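PDB 2WAA: xylan esterase, putative, AXE2C from Cellvibrio japonicus, which removes acetyl groups from xylan and glucomannan during plant cell wall breakdown, as a carbohydrate esterase of family CE2. Local coordinates for residues 236-239 / 240-244; 246-249 / 250-254. All coordinates share one frame; numbering follows the deposited sequence.

Interaction 1 of 2, residues 236-239 / 240-244. With ACT (acetate ion), chain C.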
ATOM      1  N   ASN A 236     -10.848   2.026 -13.230  1.00  8.80           N
ATOM      2  CA  ASN A 236     -12.067   2.809 -12.947  1.00  9.20           C
ATOM      3  C   ASN A 236     -12.335   3.859 -14.011  1.00 10.09           C
ATOM      4  O   ASN A 236     -13.496   4.227 -14.257  1.00 10.04           O
ATOM      5  CB  ASN A 236     -11.995   3.383 -11.515  1.00  8.96           C
ATOM      6  CG  ASN A 236     -11.934   2.269 -10.485  1.00  7.22           C
ATOM      7  OD1 ASN A 236     -12.793   1.364 -10.498  1.00  9.69           O
ATOM      8  ND2 ASN A 236     -10.870   2.266  -9.623  1.00  7.93           N
ATOM      9  N   ASP A 237     -11.274   4.373 -14.639  1.00 11.38           N
ATOM     10  CA  ASP A 237     -11.456   5.294 -15.754  1.00 11.29           C
ATOM     11  C   ASP A 237     -12.251   4.656 -16.886  1.00 12.44           C
ATOM     12  O   ASP A 237     -12.935   5.363 -17.654  1.00 12.48           O
ATOM     13  CB  ASP A 237     -10.121   5.742 -16.330  1.00 11.43           C
ATOM     14  CG  ASP A 237      -9.324   6.559 -15.339  1.00 12.30           C
ATOM     15  OD1 ASP A 237      -9.812   7.659 -14.967  1.00 10.70           O
ATOM     16  OD2 ASP A 237      -8.240   6.081 -14.918  1.00  9.56           O
ATOM     17  N   PHE A 238     -12.074   3.335 -17.053  1.00 12.53           N
ATOM     18  CA  PHE A 238     -12.733   2.577 -18.158  1.00 13.00           C
ATOM     19  C   PHE A 238     -14.075   1.956 -17.769  1.00 14.90           C
ATOM     20  O   PHE A 238     -14.774   1.376 -18.619  1.00 14.49           O
ATOM     21  CB  PHE A 238     -11.768   1.482 -18.705  1.00 13.03           C
ATOM     22  CG  PHE A 238     -10.658   2.059 -19.532  1.00 12.41           C
ATOM     23  CD1 PHE A 238      -9.738   2.919 -18.945  1.00 14.38           C
ATOM     24  CD2 PHE A 238     -10.559   1.819 -20.888  1.00 12.19           C
ATOM     25  CE1 PHE A 238      -8.715   3.498 -19.691  1.00 11.43           C
ATOM     26  CE2 PHE A 238      -9.557   2.381 -21.652  1.00 11.38           C
ATOM     27  CZ  PHE A 238      -8.621   3.237 -21.074  1.00 13.63           C
ATOM     28  N   SER A 239     -14.451   2.087 -16.501  1.00 15.63           N
ATOM     29  CA  SER A 239     -15.709   1.485 -16.041  0.50 16.89           C
ATOM     30  C   SER A 239     -16.933   2.065 -16.724  1.00 18.14           C
ATOM     31  O   SER A 239     -17.811   1.314 -17.157  1.00 18.22           O
ATOM     32  CB  SER A 239     -15.837   1.578 -14.526  0.50 16.97           C
ATOM     33  OG  SER A 239     -14.825   0.791 -13.970  0.50 15.10           O
ATOM     34  N   PRO A 240     -16.999   3.397 -16.847  1.00 18.70           N
ATOM     35  CA  PRO A 240     -18.157   3.918 -17.572  1.00 20.37           C
ATOM     36  C   PRO A 240     -18.118   3.639 -19.076  1.00 21.69           C
ATOM     37  O   PRO A 240     -19.181   3.600 -19.689  1.00 24.34           O
ATOM     38  CB  PRO A 240     -18.068   5.443 -17.353  1.00 19.55           C
ATOM     39  CG  PRO A 240     -17.124   5.622 -16.144  1.00 19.93           C
ATOM     40  CD  PRO A 240     -16.161   4.485 -16.277  1.00 19.00           C
ATOM     41  N   GLY A 241     -16.926   3.461 -19.657  1.00 19.69           N
ATOM     42  CA  GLY A 241     -16.731   3.334 -21.097  1.00 18.66           C
ATOM     43  C   GLY A 241     -15.264   3.694 -21.338  1.00 17.43           C
ATOM     44  O   GLY A 241     -14.554   4.109 -20.412  1.00 16.96           O
ATOM     45  N   ILE A 242     -14.775   3.547 -22.557  1.00 17.02           N
ATOM     46  CA  ILE A 242     -13.399   3.946 -22.835  1.00 16.19           C
ATOM     47  C   ILE A 242     -13.323   5.452 -22.847  1.00 16.43           C
ATOM     48  O   ILE A 242     -14.067   6.078 -23.611  1.00 16.04           O
ATOM     49  CB  ILE A 242     -12.971   3.394 -24.205  1.00 16.54           C
ATOM     50  CG1 ILE A 242     -12.904   1.864 -24.138  1.00 16.60           C
ATOM     51  CG2 ILE A 242     -11.667   4.030 -24.678  1.00 17.08           C
ATOM     52  CD1 ILE A 242     -12.720   1.171 -25.535  1.00 18.94           C
ATOM     53  N   PRO A 243     -12.427   6.074 -22.028  1.00 16.16           N
ATOM     54  CA  PRO A 243     -12.374   7.551 -22.033  1.00 15.75           C
ATOM     55  C   PRO A 243     -11.734   8.146 -23.284  1.00 17.48           C
ATOM     56  O   PRO A 243     -10.987   7.478 -24.000  1.00 16.85           O
ATOM     57  CB  PRO A 243     -11.492   7.892 -20.797  1.00 16.39           C
ATOM     58  CG  PRO A 243     -10.647   6.628 -20.538  1.00 13.64           C
ATOM     59  CD  PRO A 243     -11.533   5.476 -20.978  1.00 14.56           C
ATOM     60  N   ASP A 244     -12.028   9.408 -23.552  1.00 17.53           N
ATOM     61  CA  ASP A 244     -11.415  10.118 -24.670  1.00 19.80           C
ATOM     62  C   ASP A 244      -9.876   9.939 -24.752  1.00 19.66           C
ATOM     63  O   ASP A 244      -9.147  10.250 -23.781  1.00 19.68           O
ATOM     64  CB  ASP A 244     -11.739  11.620 -24.554  1.00 20.06           C
ATOM     65  CG  ASP A 244     -11.123  12.412 -25.663  1.00 23.10           C
ATOM     66  OD1 ASP A 244     -11.446  12.111 -26.837  1.00 28.60           O
ATOM     67  OD2 ASP A 244     -10.303  13.322 -25.400  1.00 25.06           O
TER
HETATM   68  C   ACT C1343     -11.393  -0.722  -8.137  1.00 15.00           C
HETATM   69  O   ACT C1343     -12.512  -1.088  -7.631  1.00 15.14           O
HETATM   70  OXT ACT C1343     -10.836   0.247  -7.571  1.00 13.71           O
HETATM   71  CH3 ACT C1343     -10.754  -1.389  -9.325  1.00 15.63           C

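Interaction 2 of 2, residues 246-249 / 250-254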
ATOM      1  N   ALA A 246      -7.253  11.499 -26.523  1.00 18.83           N
ATOM      2  CA  ALA A 246      -6.355  12.641 -26.301  1.00 19.09           C
ATOM      3  C   ALA A 246      -6.366  13.112 -24.847  1.00 17.76           C
ATOM      4  O   ALA A 246      -5.335  13.439 -24.305  1.00 18.27           O
ATOM      5  CB  ALA A 246      -6.665  13.834 -27.276  1.00 17.87           C
ATOM      6  N   THR A 247      -7.532  13.149 -24.221  1.00 17.38           N
ATOM      7  CA  THR A 247      -7.651  13.645 -22.866  1.00 17.70           C
ATOM      8  C   THR A 247      -6.878  12.726 -21.894  1.00 16.68           C
ATOM      9  O   THR A 247      -6.092  13.161 -21.042  1.00 16.84           O
ATOM     10  CB  THR A 247      -9.114  13.640 -22.409  1.00 18.40           C
ATOM     11  OG1 THR A 247      -9.900  14.518 -23.231  1.00 19.51           O
ATOM     12  CG2 THR A 247      -9.225  14.093 -20.954  1.00 21.00           C
ATOM     13  N   TYR A 248      -7.096  11.442 -22.046  1.00 15.26           N
ATOM     14  CA  TYR A 248      -6.439  10.499 -21.158  1.00 13.67           C
ATOM     15  C   TYR A 248      -4.916  10.514 -21.336  1.00 14.08           C
ATOM     16  O   TYR A 248      -4.153  10.555 -20.353  1.00 13.87           O
ATOM     17  CB  TYR A 248      -6.987   9.111 -21.404  1.00 12.45           C
ATOM     18  CG  TYR A 248      -6.741   8.217 -20.219  1.00 12.84           C
ATOM     19  CD1 TYR A 248      -7.647   8.202 -19.166  1.00 12.65           C
ATOM     20  CD2 TYR A 248      -5.619   7.386 -20.167  1.00  9.95           C
ATOM     21  CE1 TYR A 248      -7.457   7.367 -18.057  1.00 11.55           C
ATOM     22  CE2 TYR A 248      -5.419   6.524 -19.079  1.00 11.34           C
ATOM     23  CZ  TYR A 248      -6.347   6.543 -18.028  1.00 10.67           C
ATOM     24  OH  TYR A 248      -6.189   5.741 -16.936  1.00 11.07           O
ATOM     25  N   ILE A 249      -4.462  10.470 -22.582  1.00 14.07           N
ATOM     26  CA  ILE A 249      -3.025  10.413 -22.830  1.00 14.35           C
ATOM     27  C   ILE A 249      -2.376  11.704 -22.360  1.00 16.07           C
ATOM     28  O   ILE A 249      -1.284  11.696 -21.754  1.00 15.23           O
ATOM     29  CB  ILE A 249      -2.710  10.140 -24.312  1.00 14.93           C
ATOM     30  CG1 ILE A 249      -3.122   8.686 -24.686  1.00 14.66           C
ATOM     31  CG2 ILE A 249      -1.202  10.438 -24.636  1.00 14.11           C
ATOM     32  CD1 ILE A 249      -3.039   8.434 -26.196  1.00 17.09           C
ATOM     33  N   ASN A 250      -3.028  12.838 -22.595  1.00 16.83           N
ATOM     34  CA  ASN A 250      -2.421  14.072 -22.135  1.00 16.44           C
ATOM     35  C   ASN A 250      -2.352  14.139 -20.608  1.00 15.66           C
ATOM     36  O   ASN A 250      -1.362  14.637 -20.057  1.00 14.68           O
ATOM     37  CB  ASN A 250      -3.145  15.292 -22.707  1.00 18.30           C
ATOM     38  CG  ASN A 250      -2.873  15.462 -24.186  1.00 20.68           C
ATOM     39  OD1 ASN A 250      -1.834  14.996 -24.718  1.00 23.08           O
ATOM     40  ND2 ASN A 250      -3.770  16.161 -24.856  1.00 23.05           N
ATOM     41  N   THR A 251      -3.363  13.635 -19.911  1.00 13.98           N
ATOM     42  CA  THR A 251      -3.227  13.669 -18.471  0.50 13.99           C
ATOM     43  C   THR A 251      -2.286  12.613 -17.924  1.00 12.92           C
ATOM     44  O   THR A 251      -1.569  12.909 -16.971  1.00 11.70           O
ATOM     45  CB  THR A 251      -4.535  13.992 -17.659  0.50 15.39           C
ATOM     46  OG1 THR A 251      -4.688  13.160 -16.491  0.50 17.09           O
ATOM     47  CG2 THR A 251      -5.743  13.968 -18.532  0.50 15.96           C
ATOM     48  N   TYR A 252      -2.195  11.453 -18.578  1.00 10.38           N
ATOM     49  CA  TYR A 252      -1.245  10.460 -18.109  1.00 10.49           C
ATOM     50  C   TYR A 252       0.168  11.006 -18.320  1.00 11.43           C
ATOM     51  O   TYR A 252       1.038  10.880 -17.451  1.00 11.03           O
ATOM     52  CB  TYR A 252      -1.413   9.130 -18.838  1.00  9.69           C
ATOM     53  CG  TYR A 252      -1.119   7.912 -17.980  1.00  9.27           C
ATOM     54  CD1 TYR A 252      -0.366   8.017 -16.803  1.00 10.75           C
ATOM     55  CD2 TYR A 252      -1.630   6.674 -18.327  1.00 10.57           C
ATOM     56  CE1 TYR A 252      -0.083   6.865 -15.998  1.00 10.01           C
ATOM     57  CE2 TYR A 252      -1.338   5.513 -17.553  1.00 10.92           C
ATOM     58  CZ  TYR A 252      -0.580   5.627 -16.397  1.00 11.89           C
ATOM     59  OH  TYR A 252      -0.376   4.501 -15.649  1.00  9.88           O
ATOM     60  N   THR A 253       0.405  11.626 -19.490  1.00 12.16           N
ATOM     61  CA  THR A 253       1.715  12.187 -19.780  1.00 12.44           C
ATOM     62  C   THR A 253       2.053  13.244 -18.730  1.00 12.97           C
ATOM     63  O   THR A 253       3.167  13.251 -18.186  1.00 11.67           O
ATOM     64  CB  THR A 253       1.707  12.822 -21.178  1.00 14.17           C
ATOM     65  OG1 THR A 253       1.541  11.758 -22.133  1.00 14.15           O
ATOM     66  CG2 THR A 253       3.014  13.563 -21.474  1.00 16.08           C
ATOM     67  N   ARG A 254       1.096  14.121 -18.425  1.00 12.88           N
ATOM     68  CA  ARG A 254       1.389  15.157 -17.453  0.50 12.96           C
ATOM     69  C   ARG A 254       1.684  14.564 -16.073  1.00 12.87           C
ATOM     70  O   ARG A 254       2.605  15.016 -15.396  1.00 13.05           O
ATOM     71  CB  ARG A 254       0.296  16.213 -17.415  0.50 13.66           C
ATOM     72  CG  ARG A 254       0.705  17.383 -16.532  0.50 16.63           C
ATOM     73  CD  ARG A 254      -0.106  18.636 -16.764  0.50 22.31           C
ATOM     74  NE  ARG A 254       0.205  19.632 -15.737  0.50 26.78           N
ATOM     75  CZ  ARG A 254       0.585  20.882 -15.997  0.50 29.09           C
ATOM     76  NH1 ARG A 254       0.683  21.299 -17.257  0.50 30.04           N
ATOM     77  NH2 ARG A 254       0.848  21.717 -15.004  0.50 28.38           N
TER

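Interaction 1 of 2, residues 236-239 / 240-244
Asn236 turns two ways: its carbonyl O lies 3.4 Å from Pro240 CD, while its amide reaches the bound acetate. ND2 donates to acetate OXT over 2.9 Å in a nearly straight bond (169° at the hydrogen) and also to Arg187 O, two bonds that fix which way the amide is flipped. Asp237 follows with its carbonyl O 3.6 Å from Pro243 CD and bonded to Arg191 NE; its carboxylate takes the backbone N-H groups of Leu189 and Ile190. Phe238 supplies the apolar centre of the turn. Pro243 CD sits 3.5 Å above the middle of the Phe238 ring, only 3° off its normal, a CH-pi contact, with the two side chains crossing at about a right angle. CG of Phe238 stands beside its own backbone N (chi1 -74°), a setting in which CD2 comes 4.0 Å from Ile242 CG1. Phe238 O accepts a weak bond from Gly241 N, closing the turn; Gly241, with positive phi, is the first residue after the helix to leave helical angles. In one of its two conformers, Ser239 OG bonds to Thr235 O. The acetate, probably from the crystallisation liquor, is also held by Gly186 N, Ser141 N and His316 NE2. This grip is consistent with the oxyanion hole of an SGNH (GDSL) esterase, where Asn236 and Gly186 are the inferred transition-state stabilisers and Ser141 the inferred nucleophile.

Interaction 2 of 2, residues 246-249 / 250-254
Ile249 O is gripped twice by Thr253. The backbone N arrives at 2.8 Å, tilted modestly from the carbonyl plane, and Thr253 OG1 donates to the same Ile249 O over 2.9 Å, lying 37° out of the plane on the opposite face. Thr253 can do both because its hydroxyl stands beside its own backbone N (chi1 -67°), facing back along the helix. One residue earlier, Tyr252 N bonds to Tyr248 O at 2.8 Å, and Asn250 N and Thr251 N continue the ladder to Ala246 O and Thr247 O. The two tyrosines run side by side and point the same way, Tyr248 CE2 meeting Tyr252 CD2 at 3.9 Å. Both hydroxyls are bonded away from this helix, Tyr248 OH to Asp237 OD2 and Tyr252 OH to Ser231 OG, while Leu189 touches both side chains. Ile249 packs against Glu290 and Gln294 of helix 278-295, and Tyr252 against Thr291 there. The result is alpha-helical N-H (i+4) to C=O (i) bonding with a threonine hydroxyl folded back onto the carbonyl four residues before it, on a helix flanking the parallel sheet of the SGNH hydrolase domain.

Both contacts are local and stand in series, neither nested nor crossing. After strand 228-231 the chain enters short helix 235-238; interaction 1 closes the turn that follows it, and Asp244 then takes the N-cap position of helix 245-262, where its OD2 meets Thr247 OG1. Interaction 2 spans the first turns of that helix. The two meet in space as well, their centres about 14 Å apart: Pro243 CG packs 3.7 Å from Tyr248 CD1, and Tyr248 also borders the Phe238 ring. Together they join the end of helix 235-238 that carries Asn236, the inferred transition-state stabiliser, to helix 245-262, and both pack against helix 278-295. The shared Leu189-Ile190 loop lies beside each.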